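Local structure of cytidine deaminase (Mycobacterium leprae, 3R2N) at residues V8-L13 / E107-T112; A36-V39 / R43-T46; A68-G73 / Y101-P106; V80-V83 / S89-P92. The protein probably catalyses the zinc-dependent hydrolytic deamination of cytidine to uridine in pyrimidine salvage, acting as a homotetramer. One frame throughout, in Å; residues are numbered along the deposited sequence.

Contact 1. Residues V8-L13 / E107-T112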
loop_
_atom_site.group_PDB
_atom_site.type_symbol
_atom_site.label_atom_id
_atom_site.label_comp_id
_atom_site.label_asym_id
_atom_site.label_seq_id
_atom_site.Cartn_x
_atom_site.Cartn_y
_atom_site.Cartn_z
ATOM N N VAL D 8 -0.771 -23.009 22.614
ATOM C CA VAL D 8 -1.674 -22.402 21.646
ATOM C C VAL D 8 -2.641 -23.467 21.140
ATOM O O VAL D 8 -2.210 -24.557 20.726
ATOM C CB VAL D 8 -0.920 -21.698 20.490
ATOM C CG1 VAL D 8 -1.882 -21.312 19.378
ATOM C CG2 VAL D 8 -0.201 -20.455 21.009
ATOM N N ASN D 9 -3.937 -23.161 21.243
ATOM C CA ASN D 9 -4.988 -23.989 20.652
ATOM C C ASN D 9 -5.267 -23.553 19.224
ATOM O O ASN D 9 -5.994 -22.596 18.984
ATOM C CB ASN D 9 -6.285 -23.962 21.473
ATOM C CG ASN D 9 -7.265 -25.067 21.059
ATOM O OD1 ASN D 9 -7.452 -25.351 19.869
ATOM N ND2 ASN D 9 -7.894 -25.697 22.049
ATOM N N TRP D 10 -4.688 -24.275 18.276
ATOM C CA TRP D 10 -4.773 -23.889 16.877
ATOM C C TRP D 10 -6.157 -24.137 16.270
ATOM O O TRP D 10 -6.590 -23.398 15.394
ATOM C CB TRP D 10 -3.661 -24.567 16.082
ATOM C CG TRP D 10 -2.282 -24.155 16.521
ATOM C CD1 TRP D 10 -1.446 -24.850 17.357
ATOM C CD2 TRP D 10 -1.569 -22.959 16.140
ATOM N NE1 TRP D 10 -0.258 -24.166 17.511
ATOM C CE2 TRP D 10 -0.309 -23.001 16.783
ATOM C CE3 TRP D 10 -1.874 -21.864 15.312
ATOM C CZ2 TRP D 10 0.652 -21.993 16.629
ATOM C CZ3 TRP D 10 -0.922 -20.858 15.156
ATOM C CH2 TRP D 10 0.336 -20.935 15.816
ATOM N N ASP D 11 -6.843 -25.173 16.748
ATOM C CA ASP D 11 -8.270 -25.371 16.479
ATOM C C ASP D 11 -9.118 -24.113 16.726
ATOM O O ASP D 11 -9.952 -23.731 15.894
ATOM C CB ASP D 11 -8.806 -26.497 17.362
ATOM C CG ASP D 11 -9.150 -27.737 16.575
ATOM O OD1 ASP D 11 -10.199 -27.705 15.867
ATOM O OD2 ASP D 11 -8.386 -28.736 16.675
ATOM N N THR D 12 -8.925 -23.489 17.883
ATOM C CA THR D 12 -9.721 -22.324 18.240
ATOM C C THR D 12 -9.478 -21.212 17.243
ATOM O O THR D 12 -10.423 -20.642 16.708
ATOM C CB THR D 12 -9.411 -21.859 19.642
ATOM O OG1 THR D 12 -9.833 -22.875 20.546
ATOM C CG2 THR D 12 -10.147 -20.579 19.972
ATOM N N LEU D 13 -8.210 -20.934 16.970
ATOM C CA LEU D 13 -7.845 -19.934 15.960
ATOM C C LEU D 13 -8.445 -20.234 14.565
ATOM O O LEU D 13 -8.954 -19.330 13.899
ATOM C CB LEU D 13 -6.327 -19.776 15.898
ATOM C CG LEU D 13 -5.655 -19.212 17.149
ATOM C CD1 LEU D 13 -4.166 -19.051 16.902
ATOM C CD2 LEU D 13 -6.279 -17.875 17.578
ATOM N N GLU D 107 9.442 -14.446 17.355
ATOM C CA GLU D 107 8.954 -15.644 18.041
ATOM C C GLU D 107 7.444 -15.809 17.871
ATOM O O GLU D 107 6.848 -16.725 18.430
ATOM C CB GLU D 107 9.342 -15.600 19.523
ATOM N N LEU D 108 6.826 -14.915 17.095
ATOM C CA LEU D 108 5.423 -15.082 16.736
ATOM C C LEU D 108 5.235 -16.409 15.979
ATOM O O LEU D 108 5.977 -16.702 15.039
ATOM C CB LEU D 108 4.940 -13.892 15.901
ATOM C CG LEU D 108 3.556 -13.899 15.221
ATOM C CD1 LEU D 108 2.379 -14.196 16.157
ATOM C CD2 LEU D 108 3.340 -12.569 14.488
ATOM N N LYS D 109 4.252 -17.199 16.395
ATOM C CA LYS D 109 3.901 -18.404 15.659
ATOM C C LYS D 109 2.798 -18.149 14.602
ATOM O O LYS D 109 1.747 -17.545 14.888
ATOM C CB LYS D 109 3.501 -19.539 16.615
ATOM C CG LYS D 109 4.503 -19.779 17.762
ATOM C CD LYS D 109 4.307 -21.175 18.362
ATOM C CE LYS D 109 4.680 -21.278 19.835
ATOM N NZ LYS D 109 4.184 -22.586 20.372
ATOM N N ILE D 110 3.070 -18.614 13.382
ATOM C CA ILE D 110 2.106 -18.598 12.286
ATOM C C ILE D 110 1.801 -20.032 11.889
ATOM O O ILE D 110 2.716 -20.817 11.706
ATOM C CB ILE D 110 2.703 -17.896 11.049
ATOM C CG1 ILE D 110 3.281 -16.510 11.391
ATOM C CG2 ILE D 110 1.719 -17.865 9.914
ATOM C CD1 ILE D 110 2.335 -15.556 12.063
ATOM N N MET D 111 0.536 -20.390 11.734
ATOM C CA MET D 111 0.223 -21.692 11.112
ATOM C C MET D 111 0.421 -21.613 9.582
ATOM O O MET D 111 0.082 -20.624 8.955
ATOM C CB MET D 111 -1.190 -22.158 11.489
ATOM C CG MET D 111 -1.631 -23.476 10.862
ATOM S SD MET D 111 -0.601 -24.849 11.353
ATOM C CE MET D 111 -1.392 -25.300 12.906
ATOM N N THR D 112 1.030 -22.634 9.001
ATOM C CA THR D 112 1.324 -22.675 7.560
ATOM C C THR D 112 0.904 -24.031 7.020
ATOM O O THR D 112 0.767 -24.975 7.801
ATOM C CB THR D 112 2.837 -22.486 7.234
ATOM O OG1 THR D 112 3.520 -23.759 7.279
ATOM C CG2 THR D 112 3.493 -21.493 8.164
HETATM O O HOH W 1 2.526 -24.283 19.079
#
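Trp10, in the first turn of helix 10-21, lies over strand 109-112, its CA 7.9 Å from CA of Met111. At that spacing the two backbones cannot bond, and side chains fill the gap. The indole does most of the work. Its six-membered end reaches the strand: Trp10 CH2 comes within 3.6 Å of Lys109 CB, which stands at the ring edge close to its plane. Unbranched and flexible, Met111 takes a face instead. Its CG is anti to the backbone N (chi1 178°), and bends at chi2 and chi3 then curl the chain back, so that Met111 CE sits 3.9 Å from Trp10 CG, a CH-pi contact over the pyrrole ring. Met111 SD approaches obliquely, 5.5 Å from the centroid of the six-membered ring, completing a Met-aromatic contact. Val8 CG1 lies over the centre of the opposite face, so the indole is sandwiched between aliphatic groups. Its polar edge is served too: water 1 accepts from Trp10 NE1 at 3.2 Å and from Lys109 NZ at 2.7 Å, the exposed lysine giving its aliphatic stem to the ring and its amine to the water. Asn9 is the N-cap, Thr12 N donating to Asn9 OD1 at 3.1 Å from above the carbonyl plane. The whole is a helix start docked on a sheet face, one outer layer of the alpha/beta/alpha sandwich of cytidine deaminases.

Contact 2. Residues A36-V39 / R43-T46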
loop_
_atom_site.group_PDB
_atom_site.type_symbol
_atom_site.label_atom_id
_atom_site.label_comp_id
_atom_site.label_asym_id
_atom_site.label_seq_id
_atom_site.Cartn_x
_atom_site.Cartn_y
_atom_site.Cartn_z
ATOM N N ALA D 36 -7.125 -14.986 12.546
ATOM C CA ALA D 36 -7.400 -14.928 13.949
ATOM C C ALA D 36 -6.064 -15.077 14.663
ATOM O O ALA D 36 -5.180 -15.825 14.210
ATOM C CB ALA D 36 -8.399 -16.062 14.373
ATOM N N GLY D 37 -5.960 -14.389 15.803
ATOM C CA GLY D 37 -4.721 -14.260 16.539
ATOM C C GLY D 37 -4.972 -14.316 18.030
ATOM O O GLY D 37 -6.019 -13.887 18.496
ATOM N N PHE D 38 -4.022 -14.887 18.771
ATOM C CA PHE D 38 -3.953 -14.692 20.220
ATOM C C PHE D 38 -2.973 -13.586 20.552
ATOM O O PHE D 38 -1.874 -13.529 20.002
ATOM C CB PHE D 38 -3.531 -15.968 20.910
ATOM C CG PHE D 38 -4.624 -16.981 21.024
ATOM C CD1 PHE D 38 -5.857 -16.635 21.575
ATOM C CD2 PHE D 38 -4.418 -18.297 20.612
ATOM C CE1 PHE D 38 -6.891 -17.587 21.716
ATOM C CE2 PHE D 38 -5.441 -19.257 20.751
ATOM C CZ PHE D 38 -6.689 -18.882 21.294
ATOM N N VAL D 39 -3.379 -12.690 21.438
ATOM C CA VAL D 39 -2.487 -11.612 21.884
ATOM C C VAL D 39 -1.784 -12.130 23.152
ATOM O O VAL D 39 -2.175 -13.179 23.692
ATOM C CB VAL D 39 -3.263 -10.290 22.099
ATOM C CG1 VAL D 39 -2.327 -9.150 22.185
ATOM C CG2 VAL D 39 -4.204 -10.048 20.921
ATOM N N ARG D 43 -6.206 -12.679 24.703
ATOM C CA ARG D 43 -7.405 -12.378 23.910
ATOM C C ARG D 43 -7.277 -12.726 22.428
ATOM O O ARG D 43 -6.185 -12.662 21.824
ATOM C CB ARG D 43 -7.904 -10.931 24.083
ATOM C CG ARG D 43 -7.224 -9.904 23.221
ATOM C CD ARG D 43 -7.632 -8.502 23.660
ATOM N NE ARG D 43 -6.940 -7.479 22.883
ATOM C CZ ARG D 43 -5.726 -6.990 23.165
ATOM N NH1 ARG D 43 -5.203 -6.049 22.374
ATOM N NH2 ARG D 43 -5.035 -7.408 24.234
ATOM N N LEU D 44 -8.418 -13.111 21.873
ATOM C CA LEU D 44 -8.535 -13.499 20.481
ATOM C C LEU D 44 -8.932 -12.289 19.653
ATOM O O LEU D 44 -9.934 -11.647 19.946
ATOM C CB LEU D 44 -9.600 -14.582 20.331
ATOM C CG LEU D 44 -9.369 -15.585 19.195
ATOM C CD1 LEU D 44 -10.154 -16.866 19.477
ATOM C CD2 LEU D 44 -9.709 -15.051 17.815
ATOM N N ILE D 45 -8.146 -11.980 18.631
ATOM C CA ILE D 45 -8.547 -10.996 17.650
ATOM C C ILE D 45 -8.665 -11.600 16.255
ATOM O O ILE D 45 -8.192 -12.703 16.023
ATOM C CB ILE D 45 -7.686 -9.708 17.695
ATOM C CG1 ILE D 45 -6.199 -9.997 17.430
ATOM C CG2 ILE D 45 -7.934 -8.999 19.038
ATOM C CD1 ILE D 45 -5.311 -8.736 17.481
ATOM N N THR D 46 -9.352 -10.900 15.349
ATOM C CA THR D 46 -9.611 -11.402 13.991
ATOM C C THR D 46 -9.518 -10.253 12.996
ATOM O O THR D 46 -9.405 -9.095 13.392
ATOM C CB THR D 46 -11.016 -11.953 13.849
ATOM O OG1 THR D 46 -11.948 -10.857 13.949
ATOM C CG2 THR D 46 -11.322 -13.011 14.909
#
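Arg43 O is approached by two residues of the facing strand: Val39 N donates to it at 2.8 Å, nearly straight at 158° and in the carbonyl plane, while the CA-H of Phe38 adds a weaker contact. The ladder continues with a reciprocal pair, Gly37 N to Ile45 O at 2.8 Å and Ile45 N to Gly37 O at 2.9 Å, which makes Gly37 and Ile45 a hydrogen-bonded antiparallel pair. Ala36 with Thr46 and Phe38 with Leu44 form the flanking non-hydrogen-bonded pairs of this beta hairpin. On the face carrying Ala36, Phe38 and Leu44, the branched leucine end divides its contacts, CD2 lying 3.8 Å from Ala36 CB and CD1 4.0 Å from Phe38 CE1. On the Ile45 side, Val39 CG2 lies 3.8 Å from Ile45 CD1. Arg43 starts out pointing away, yet its CG lies between the backbone N and carbonyl carbon (chi1 84°), and the extended chain carries the guanidinium back to lay one face against the methyls of Val39. A long arginine suits the place, since its N-H groups still reach Gly74 O, Thr72 OG1 and, in a salt bridge, Asp41. Helix 10-21 covers the Phe38 and Leu44 side, helix 61-71 receives Val39 and Ile45, and strand 77-83 bonds to the other edge of strand 34-39.

Contact 3. Residues A68-G73 / Y101-P106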
loop_
_atom_site.group_PDB
_atom_site.type_symbol
_atom_site.label_atom_id
_atom_site.label_comp_id
_atom_site.label_asym_id
_atom_site.label_seq_id
_atom_site.Cartn_x
_atom_site.Cartn_y
_atom_site.Cartn_z
ATOM N N ALA D 68 -7.253 -4.217 14.689
ATOM C CA ALA D 68 -8.036 -4.657 15.826
ATOM C C ALA D 68 -7.134 -4.736 17.075
ATOM O O ALA D 68 -7.544 -4.368 18.175
ATOM C CB ALA D 68 -8.745 -6.004 15.518
ATOM N N LEU D 69 -5.887 -5.176 16.879
ATOM C CA LEU D 69 -4.912 -5.259 17.958
ATOM C C LEU D 69 -4.806 -3.921 18.706
ATOM O O LEU D 69 -4.859 -3.902 19.951
ATOM C CB LEU D 69 -3.554 -5.662 17.402
ATOM C CG LEU D 69 -2.343 -5.630 18.330
ATOM C CD1 LEU D 69 -2.470 -6.668 19.464
ATOM C CD2 LEU D 69 -1.098 -5.845 17.497
ATOM N N TYR D 70 -4.641 -2.833 17.945
ATOM C CA TYR D 70 -4.574 -1.487 18.503
ATOM C C TYR D 70 -5.933 -0.973 18.974
ATOM O O TYR D 70 -6.009 -0.376 20.044
ATOM C CB TYR D 70 -3.796 -0.519 17.578
ATOM C CG TYR D 70 -2.347 -0.937 17.640
ATOM C CD1 TYR D 70 -1.529 -0.532 18.724
ATOM C CD2 TYR D 70 -1.806 -1.844 16.699
ATOM C CE1 TYR D 70 -0.210 -0.971 18.840
ATOM C CE2 TYR D 70 -0.485 -2.277 16.810
ATOM C CZ TYR D 70 0.299 -1.855 17.883
ATOM O OH TYR D 70 1.602 -2.292 18.012
ATOM N N ALA D 71 -7.004 -1.289 18.237
ATOM C CA ALA D 71 -8.346 -0.839 18.612
ATOM C C ALA D 71 -8.709 -1.348 20.020
ATOM O O ALA D 71 -9.294 -0.612 20.784
ATOM C CB ALA D 71 -9.392 -1.266 17.581
ATOM N N THR D 72 -8.274 -2.567 20.360
ATOM C CA THR D 72 -8.521 -3.153 21.662
ATOM C C THR D 72 -7.393 -2.953 22.698
ATOM O O THR D 72 -7.381 -3.630 23.724
ATOM C CB THR D 72 -8.873 -4.681 21.541
ATOM O OG1 THR D 72 -7.800 -5.368 20.904
ATOM C CG2 THR D 72 -10.185 -4.918 20.737
ATOM N N GLY D 73 -6.445 -2.044 22.455
ATOM C CA GLY D 73 -5.457 -1.646 23.495
ATOM C C GLY D 73 -3.996 -2.029 23.285
ATOM O O GLY D 73 -3.174 -1.871 24.170
ATOM N N TYR D 101 5.677 -9.112 11.904
ATOM C CA TYR D 101 6.978 -9.054 12.512
ATOM C C TYR D 101 6.990 -7.882 13.454
ATOM O O TYR D 101 7.412 -8.008 14.599
ATOM C CB TYR D 101 8.096 -8.860 11.476
ATOM C CG TYR D 101 9.456 -9.131 12.088
ATOM C CD1 TYR D 101 9.926 -10.445 12.211
ATOM C CD2 TYR D 101 10.260 -8.094 12.574
ATOM C CE1 TYR D 101 11.170 -10.723 12.776
ATOM C CE2 TYR D 101 11.511 -8.361 13.156
ATOM C CZ TYR D 101 11.956 -9.691 13.246
ATOM O OH TYR D 101 13.188 -10.013 13.813
ATOM N N GLU D 102 6.545 -6.738 12.960
ATOM C CA GLU D 102 6.568 -5.536 13.754
ATOM C C GLU D 102 5.712 -5.662 15.062
ATOM O O GLU D 102 6.058 -5.062 16.069
ATOM C CB GLU D 102 6.215 -4.316 12.894
ATOM C CG GLU D 102 6.145 -3.055 13.699
ATOM C CD GLU D 102 6.778 -1.854 13.048
ATOM O OE1 GLU D 102 7.322 -1.961 11.933
ATOM O OE2 GLU D 102 6.734 -0.775 13.660
ATOM N N HIS D 103 4.659 -6.483 15.061
ATOM C CA HIS D 103 3.756 -6.563 16.211
ATOM C C HIS D 103 3.816 -7.858 16.990
ATOM O O HIS D 103 3.136 -7.983 18.008
ATOM C CB HIS D 103 2.317 -6.250 15.796
ATOM C CG HIS D 103 2.207 -4.962 15.047
ATOM N ND1 HIS D 103 2.365 -3.743 15.659
ATOM C CD2 HIS D 103 2.065 -4.704 13.725
ATOM C CE1 HIS D 103 2.287 -2.782 14.751
ATOM N NE2 HIS D 103 2.122 -3.342 13.567
ATOM N N GLY D 104 4.636 -8.800 16.538
ATOM C CA GLY D 104 4.770 -10.085 17.212
ATOM C C GLY D 104 6.222 -10.471 17.421
ATOM O O GLY D 104 6.515 -11.345 18.266
ATOM N N GLY D 105 7.121 -9.842 16.642
ATOM C CA GLY D 105 8.541 -10.158 16.686
ATOM C C GLY D 105 8.869 -11.537 16.130
ATOM O O GLY D 105 7.971 -12.228 15.648
ATOM N N PRO D 106 10.151 -11.963 16.213
ATOM C CA PRO D 106 10.634 -13.226 15.610
ATOM C C PRO D 106 10.014 -14.512 16.170
ATOM O O PRO D 106 10.055 -15.546 15.522
ATOM C CB PRO D 106 12.144 -13.204 15.891
ATOM C CG PRO D 106 12.284 -12.338 17.118
ATOM C CD PRO D 106 11.215 -11.280 16.979
#
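A tyrosine hydroxyl and a histidine ring nitrogen join the ends of two helices: Tyr70 OH and His103 ND1 share a hydrogen bond of 2.9 Å. His103 ND1 lies in the plane of the tyrosine ring, at its edge, whereas the hydroxyl sits at the imidazole edge, tilted somewhat from its plane; the rings are turned 70° apart and meet obliquely. Closeness continues beyond the hydroxyl, with Tyr70 CE2 3.4 Å from His103 ND1. Beside this polar link, Leu69 CD2 packs 3.8 Å from His103 CB; the leucine reaches across because its CG is anti to the backbone N (chi1 172°). Helix 61-71 ends just beyond, in a Schellman motif whose C-prime residue is Gly73, a glycine that tolerates the positive phi. Ala68 O is gripped by both Thr72 N and Thr72 OG1 (2.9 Å), from opposite faces of its plane. A second subunit completes the setting: its Tyr25 ring meets His103 edge-to-face and also meets the Tyr70 ring, while its Tyr25 and Tyr28 hydroxyls bond to Glu102. The directional Tyr70-His103 bond should restrict rotation of the buried imidazole and satisfies its ND1, consistent with both rings being held for the neighbouring subunit at the tetramer interface.

Contact 4. Residues V80-V83 / S89-P92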
loop_
_atom_site.group_PDB
_atom_site.type_symbol
_atom_site.label_atom_id
_atom_site.label_comp_id
_atom_site.label_asym_id
_atom_site.label_seq_id
_atom_site.Cartn_x
_atom_site.Cartn_y
_atom_site.Cartn_z
ATOM N N VAL D 80 -0.922 -16.779 15.152
ATOM C CA VAL D 80 -1.806 -16.333 14.069
ATOM C C VAL D 80 -2.133 -17.480 13.108
ATOM O O VAL D 80 -1.246 -18.270 12.741
ATOM C CB VAL D 80 -1.167 -15.163 13.264
ATOM C CG1 VAL D 80 -2.036 -14.758 12.100
ATOM C CG2 VAL D 80 -0.932 -13.987 14.149
ATOM N N TYR D 81 -3.403 -17.548 12.695
ATOM C CA TYR D 81 -3.892 -18.561 11.762
ATOM C C TYR D 81 -4.747 -17.872 10.681
ATOM O O TYR D 81 -5.837 -17.350 10.981
ATOM C CB TYR D 81 -4.748 -19.581 12.532
ATOM C CG TYR D 81 -4.905 -20.962 11.898
ATOM C CD1 TYR D 81 -4.929 -22.105 12.682
ATOM C CD2 TYR D 81 -5.062 -21.123 10.521
ATOM C CE1 TYR D 81 -5.072 -23.386 12.103
ATOM C CE2 TYR D 81 -5.225 -22.392 9.942
ATOM C CZ TYR D 81 -5.216 -23.504 10.734
ATOM O OH TYR D 81 -5.360 -24.735 10.146
ATOM N N CYS D 82 -4.245 -17.863 9.444
ATOM C CA CYS D 82 -4.958 -17.261 8.320
ATOM C C CYS D 82 -5.635 -18.347 7.466
ATOM O O CYS D 82 -5.067 -19.439 7.239
ATOM C CB CYS D 82 -3.965 -16.435 7.503
ATOM S SG CYS D 82 -4.622 -15.366 6.235
ATOM N N VAL D 83 -6.853 -18.061 7.006
ATOM C CA VAL D 83 -7.623 -19.058 6.255
ATOM C C VAL D 83 -8.166 -18.598 4.909
ATOM O O VAL D 83 -8.499 -17.407 4.714
ATOM C CB VAL D 83 -8.824 -19.598 7.058
ATOM C CG1 VAL D 83 -8.350 -20.413 8.318
ATOM C CG2 VAL D 83 -9.812 -18.465 7.363
ATOM N N SER D 89 -5.135 -23.550 5.748
ATOM C CA SER D 89 -4.102 -22.641 6.177
ATOM C C SER D 89 -3.585 -21.786 5.020
ATOM O O SER D 89 -3.409 -22.287 3.916
ATOM C CB SER D 89 -2.947 -23.438 6.743
ATOM O OG SER D 89 -2.040 -22.530 7.310
ATOM N N LEU D 90 -3.323 -20.511 5.267
ATOM C CA LEU D 90 -2.897 -19.630 4.195
ATOM C C LEU D 90 -1.638 -18.850 4.585
ATOM O O LEU D 90 -1.545 -18.342 5.684
ATOM C CB LEU D 90 -4.053 -18.703 3.821
ATOM C CG LEU D 90 -4.084 -17.846 2.558
ATOM C CD1 LEU D 90 -3.967 -18.699 1.262
ATOM C CD2 LEU D 90 -5.351 -17.007 2.544
ATOM N N MET D 91 -0.661 -18.782 3.686
ATOM C CA MET D 91 0.595 -18.055 3.945
ATOM C C MET D 91 0.462 -16.520 3.832
ATOM O O MET D 91 -0.074 -16.031 2.856
ATOM C CB MET D 91 1.696 -18.533 3.001
ATOM C CG MET D 91 2.299 -19.865 3.391
ATOM S SD MET D 91 3.231 -19.855 4.946
ATOM C CE MET D 91 4.312 -18.444 4.723
ATOM N N PRO D 92 0.945 -15.765 4.839
ATOM C CA PRO D 92 0.882 -14.294 4.716
ATOM C C PRO D 92 1.734 -13.801 3.549
ATOM O O PRO D 92 2.854 -14.278 3.354
ATOM C CB PRO D 92 1.465 -13.795 6.046
ATOM C CG PRO D 92 1.299 -14.936 6.987
ATOM C CD PRO D 92 1.404 -16.192 6.175
HETATM O O HOH W 2 -5.203 -25.573 7.455
#
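The Tyr81 ring has Ser89 beside it and a water at its edge: Ser89 CA approaches CE2 obliquely at 3.9 Å, and water 2 lies in the ring plane, 2.8 Å from Tyr81 OH. The same water accepts a weak bond from Ser89 N, so the phenol is linked to the loop both by packing and through solvent. Setting CG anti to the backbone N (chi1 -157°) swings the ring alongside the loop, where its CE2 corner meets Ser89 CA and CB while its hydroxyl reaches the water. A long, flat residue with a polar end suits this position. The peptide group of Cys82 supplies the direct link. Leu90 N donates to Cys82 O at 2.8 Å, but from well above the carbonyl plane and with a bent N-H...O angle of 132°; the CA-H of Ser89 makes a further contact to that oxygen at 3.5 Å. The backbones make a single isolated bridge, Val83 with Ser89, instead of a continued ladder. Leu90 then turns its side chain toward the strand, CB packing 3.6 Å from the bonded Cys82 O and CD2 3.8 Å from Val83 O. Cys82 CB in turn lies 3.6 Å from Leu90 O, and the Cys82 side chain, modelled in two conformers, is about 7 Å from the catalytic zinc. Strand 77-83 runs between strands 34-39 and 109-112, with Tyr81 and Val83 against helix 10-21, Val80 and Cys82 facing helix 61-71, and residues 89-92 leading into helix 94-104.

Overall arrangement
Contacts 1, 2 and 4 all belong to one sheet, whereas contact 3 joins helix 61-71, which packs on Val39 and Ile45, to helix 94-104. Strand 77-83 of contact 4 is central: it bonds to strand 109-112 of contact 1 through Val80 and to strand 34-39 of contact 2 through Tyr81. Helix 10-21 covers the side on which contacts 1 and 2 meet. Across the sheet, Arg43 of contact 2 bonds to Thr72 of contact 3. Contact 3 is buried; the others are partly so, contact 1 having the exposed Lys109. Chemistry follows place: backbone ladder in contact 2, a single bridge in contact 4, aromatic and aliphatic packing with a water in contact 1, and a side-chain bond at the subunit interface in contact 3.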